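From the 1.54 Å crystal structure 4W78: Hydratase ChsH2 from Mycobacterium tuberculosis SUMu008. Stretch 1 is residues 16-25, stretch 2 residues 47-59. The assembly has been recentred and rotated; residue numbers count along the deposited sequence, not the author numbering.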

# COMPACT_ATOMS: atom_id res chain seq x y z
N ASP F 16 -13.03 -7.20 -6.75
CA ASP F 16 -12.21 -8.34 -6.36
C ASP F 16 -11.35 -7.95 -5.15
O ASP F 16 -11.23 -6.76 -4.82
N PRO F 17 -10.79 -8.94 -4.45
CA PRO F 17 -10.04 -8.58 -3.25
C PRO F 17 -8.89 -7.61 -3.52
O PRO F 17 -8.65 -6.73 -2.69
N THR F 18 -8.21 -7.73 -4.66
CA THR F 18 -7.15 -6.77 -4.96
C THR F 18 -7.66 -5.33 -5.00
O THR F 18 -7.01 -4.43 -4.46
N PHE F 19 -8.82 -5.12 -5.61
CA PHE F 19 -9.42 -3.80 -5.64
C PHE F 19 -9.72 -3.30 -4.23
O PHE F 19 -9.35 -2.19 -3.87
N ILE F 20 -10.38 -4.13 -3.42
CA ILE F 20 -10.80 -3.72 -2.09
C ILE F 20 -9.59 -3.42 -1.21
O ILE F 20 -9.55 -2.39 -0.53
N VAL F 21 -8.59 -4.29 -1.26
CA VAL F 21 -7.40 -4.11 -0.41
C VAL F 21 -6.56 -2.92 -0.87
O VAL F 21 -6.17 -2.07 -0.06
N SER F 22 -6.29 -2.85 -2.17
CA SER F 22 -5.44 -1.78 -2.68
C SER F 22 -6.06 -0.40 -2.49
O SER F 22 -5.34 0.54 -2.17
N THR F 23 -7.37 -0.27 -2.69
CA THR F 23 -8.02 1.01 -2.46
C THR F 23 -8.00 1.38 -0.97
O THR F 23 -7.67 2.51 -0.61
N ALA F 24 -8.32 0.42 -0.11
CA ALA F 24 -8.29 0.72 1.31
C ALA F 24 -6.92 1.22 1.74
O ALA F 24 -6.82 2.25 2.41
N LEU F 25 -5.86 0.51 1.35
CA LEU F 25 -4.52 0.91 1.80
C LEU F 25 -4.03 2.20 1.13
O LEU F 25 -3.30 2.96 1.76
N ASP F 47 -17.67 -10.75 4.32
CA ASP F 47 -16.32 -10.81 3.78
C ASP F 47 -15.74 -9.42 3.94
O ASP F 47 -16.40 -8.53 4.48
N ILE F 48 -14.51 -9.22 3.47
CA ILE F 48 -13.95 -7.88 3.41
C ILE F 48 -14.85 -7.00 2.53
O ILE F 48 -15.56 -7.49 1.65
N PHE F 49 -14.84 -5.71 2.82
CA PHE F 49 -15.71 -4.78 2.12
C PHE F 49 -15.01 -3.45 1.91
O PHE F 49 -14.09 -3.08 2.65
N VAL F 50 -15.48 -2.75 0.88
CA VAL F 50 -14.90 -1.47 0.47
C VAL F 50 -15.11 -0.40 1.54
O VAL F 50 -16.18 -0.32 2.15
N ASN F 51 -14.09 0.44 1.75
CA ASN F 51 -14.17 1.47 2.80
C ASN F 51 -14.80 2.77 2.28
O ASN F 51 -14.98 2.95 1.07
N ILE F 52 -15.13 3.68 3.18
CA ILE F 52 -15.90 4.85 2.78
C ILE F 52 -15.03 5.87 2.04
O ILE F 52 -15.54 6.63 1.21
N LEU F 53 -13.73 5.89 2.31
CA LEU F 53 -12.83 6.82 1.60
C LEU F 53 -12.75 6.40 0.13
O LEU F 53 -12.59 7.24 -0.75
N THR F 54 -12.83 5.10 -0.13
CA THR F 54 -12.84 4.62 -1.50
C THR F 54 -14.19 4.93 -2.17
O THR F 54 -14.22 5.33 -3.33
N ASP F 55 -15.30 4.75 -1.46
CA ASP F 55 -16.60 5.19 -2.00
C ASP F 55 -16.58 6.66 -2.43
O ASP F 55 -17.06 7.01 -3.52
N THR F 56 -16.03 7.53 -1.58
CA THR F 56 -15.94 8.95 -1.91
C THR F 56 -15.07 9.16 -3.17
O THR F 56 -15.43 9.93 -4.09
N GLY F 57 -13.94 8.47 -3.25
CA GLY F 57 -13.03 8.59 -4.38
C GLY F 57 -13.67 8.09 -5.66
O GLY F 57 -13.47 8.68 -6.72
N LEU F 58 -14.41 6.98 -5.56
CA LEU F 58 -15.07 6.41 -6.74
C LEU F 58 -16.21 7.31 -7.24
O LEU F 58 -16.38 7.47 -8.46
N VAL F 59 -16.98 7.89 -6.33
CA VAL F 59 -18.03 8.84 -6.73
C VAL F 59 -17.40 10.03 -7.46
O VAL F 59 -17.92 10.49 -8.51

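How does the helix of stretch 1 begin, and what does its first turn offer to stretch 2? Asp16 caps it from outside the contact: its CA-to-CB bond points away, with chi1 p, and its OD1 accepts from Phe19 N at 2.9 Å, satisfying an amide that has no earlier helical carbonyl to bond. Pro17 then lies sideways to the other stretch, its CB 4.2 Å from Ile48 CD1. Thr18 points away and takes no part. Phe19 also leaves the backbone sideways, but with chi1 t its ring reaches nearer: CZ meets Leu58 CD1 at 3.7 Å, with that methyl at the ring edge, and CE2 lies 4.4 Å from Val50 CG2.

Which residue fills the centre of the apolar contact? Ile20 points toward stretch 2 and loses more surface to it than any other residue here. With chi1 m and chi2 t, Ile20 packs against the loop ahead of the second helix: Ile20 CG1 sits 3.8 Å from Val50 CG2 (Val50 chi1 t), while Ile20 CG2 lies 4.0 Å from Ile48 CD1 and 3.6 Å from Phe49 O. The CA-to-CB bond of Phe49 points away, and Ile20 meets its carbonyl oxygen. Ile48, chi1 p and chi2 t, points toward the helix and extends CD1 into a pocket lined by Pro17, Ile20 and Val21. Although Val21 points away at its CA-to-CB bond, its CG2 still lies 4.2 Å from Ile48 CD1.

Where does the contact turn polar? Ser22 stays out of reach, its OG bonded back to Thr18 O at 2.6 Å, but Thr23 points toward stretch 2. With chi1 p, Thr23 OG1 donates to Phe19 O at 2.7 Å and accepts from water 1 at 2.9 Å. The same water accepts from Asn51 N at 3.1 Å, so it bridges the helix to the residue just before the second helix. Thr54, chi1 m, packs directly on Thr23, its OG1 3.2 Å from Thr23 CB.

What holds Asn51 and Thr54 in place, and how does the contact end? Asn51, chi1 p, caps the second helix: its OD1 accepts from Thr54 N at 3.0 Å and from Thr54 OG1 at 2.6 Å, and the second of these bonds ties the two side chains together. Ala24, sideways and small, lies beside them, its CA 4.1 Å from Asn51 ND2 and its N 3.9 Å from Thr54 OG1. Leu25 points away, and the contact stops there. The helices cross at nearly a right angle, 95°.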

# COMPACT_ATOMS: atom_id res chain seq x y z
CB ASP F 16 -11.44 -8.96 -7.54
CG ASP F 16 -10.35 -8.07 -8.10
OD1 ASP F 16 -10.00 -7.04 -7.51
OD2 ASP F 16 -9.81 -8.46 -9.16
CB PRO F 17 -9.53 -9.93 -2.74
CG PRO F 17 -10.57 -10.89 -3.20
CD PRO F 17 -11.00 -10.40 -4.55
CB THR F 18 -6.43 -7.14 -6.27
OG1 THR F 18 -5.81 -8.42 -6.10
CG2 THR F 18 -5.37 -6.12 -6.59
CB PHE F 19 -10.69 -3.83 -6.50
CG PHE F 19 -11.42 -2.54 -6.55
CD1 PHE F 19 -10.96 -1.52 -7.37
CD2 PHE F 19 -12.55 -2.32 -5.77
CE1 PHE F 19 -11.62 -0.30 -7.43
CE2 PHE F 19 -13.23 -1.11 -5.83
CZ PHE F 19 -12.76 -0.10 -6.65
CB ILE F 20 -11.68 -4.80 -1.46
CG1 ILE F 20 -12.93 -4.99 -2.31
CG2 ILE F 20 -12.02 -4.43 0.00
CD1 ILE F 20 -13.98 -5.94 -1.70
CB VAL F 21 -6.55 -5.39 -0.38
CG1 VAL F 21 -5.25 -5.16 0.34
CG2 VAL F 21 -7.34 -6.53 0.27
CB SER F 22 -5.04 -2.03 -4.14
OG SER F 22 -6.16 -1.99 -5.00
CB THR F 23 -9.44 1.07 -3.00
OG1 THR F 23 -10.23 0.00 -2.49
CG2 THR F 23 -9.43 1.00 -4.54
CB ALA F 24 -8.70 -0.50 2.14
CB LEU F 25 -3.49 -0.22 1.69
CG LEU F 25 -3.45 -1.09 2.95
CD1 LEU F 25 -4.76 -1.82 3.23
CD2 LEU F 25 -2.29 -2.05 2.88
CB ASP F 47 -16.37 -11.19 2.29
CG ASP F 47 -15.11 -11.90 1.81
OD1 ASP F 47 -14.04 -11.76 2.45
OD2 ASP F 47 -15.19 -12.59 0.77
CB ILE F 48 -12.52 -7.87 2.85
CG1 ILE F 48 -12.47 -8.42 1.42
CG2 ILE F 48 -11.60 -8.69 3.79
CD1 ILE F 48 -11.11 -8.21 0.76
CB PHE F 49 -17.05 -4.58 2.85
CG PHE F 49 -16.93 -4.16 4.28
CD1 PHE F 49 -16.84 -2.81 4.62
CD2 PHE F 49 -16.93 -5.10 5.30
CE1 PHE F 49 -16.74 -2.41 5.95
CE2 PHE F 49 -16.83 -4.71 6.63
CZ PHE F 49 -16.74 -3.37 6.96
CB VAL F 50 -15.56 -1.04 -0.86
CG1 VAL F 50 -15.12 0.38 -1.28
CG2 VAL F 50 -15.24 -2.02 -1.97
CB ASN F 51 -12.79 1.74 3.45
CG ASN F 51 -11.86 2.56 2.56
OD1 ASN F 51 -12.00 2.59 1.35
ND2 ASN F 51 -10.90 3.25 3.18
CB ILE F 52 -16.69 5.46 3.97
CG1 ILE F 52 -17.80 6.40 3.46
CG2 ILE F 52 -15.74 6.13 4.96
CD1 ILE F 52 -18.80 6.73 4.55
CB LEU F 53 -11.43 6.89 2.22
CG LEU F 53 -11.29 7.57 3.59
CD1 LEU F 53 -11.83 6.69 4.71
CD2 LEU F 53 -9.85 7.95 3.91
CB THR F 54 -12.54 3.11 -1.56
OG1 THR F 54 -11.19 2.90 -1.12
CG2 THR F 54 -12.73 2.55 -2.96
CB ASP F 55 -17.73 4.97 -0.99
CG ASP F 55 -18.10 3.51 -0.85
OD1 ASP F 55 -18.14 2.80 -1.88
OD2 ASP F 55 -18.38 3.08 0.30
CB THR F 56 -15.34 9.74 -0.74
OG1 THR F 56 -16.12 9.51 0.44
CG2 THR F 56 -15.33 11.24 -1.06
CB LEU F 58 -15.60 5.01 -6.43
CG LEU F 58 -14.51 3.97 -6.25
CD1 LEU F 58 -15.13 2.65 -5.78
CD2 LEU F 58 -13.72 3.77 -7.53
CB VAL F 59 -18.86 9.30 -5.52
CG1 VAL F 59 -19.69 10.53 -5.85
CG2 VAL F 59 -19.74 8.16 -5.01
O HOH W 1 -11.68 -0.41 -0.02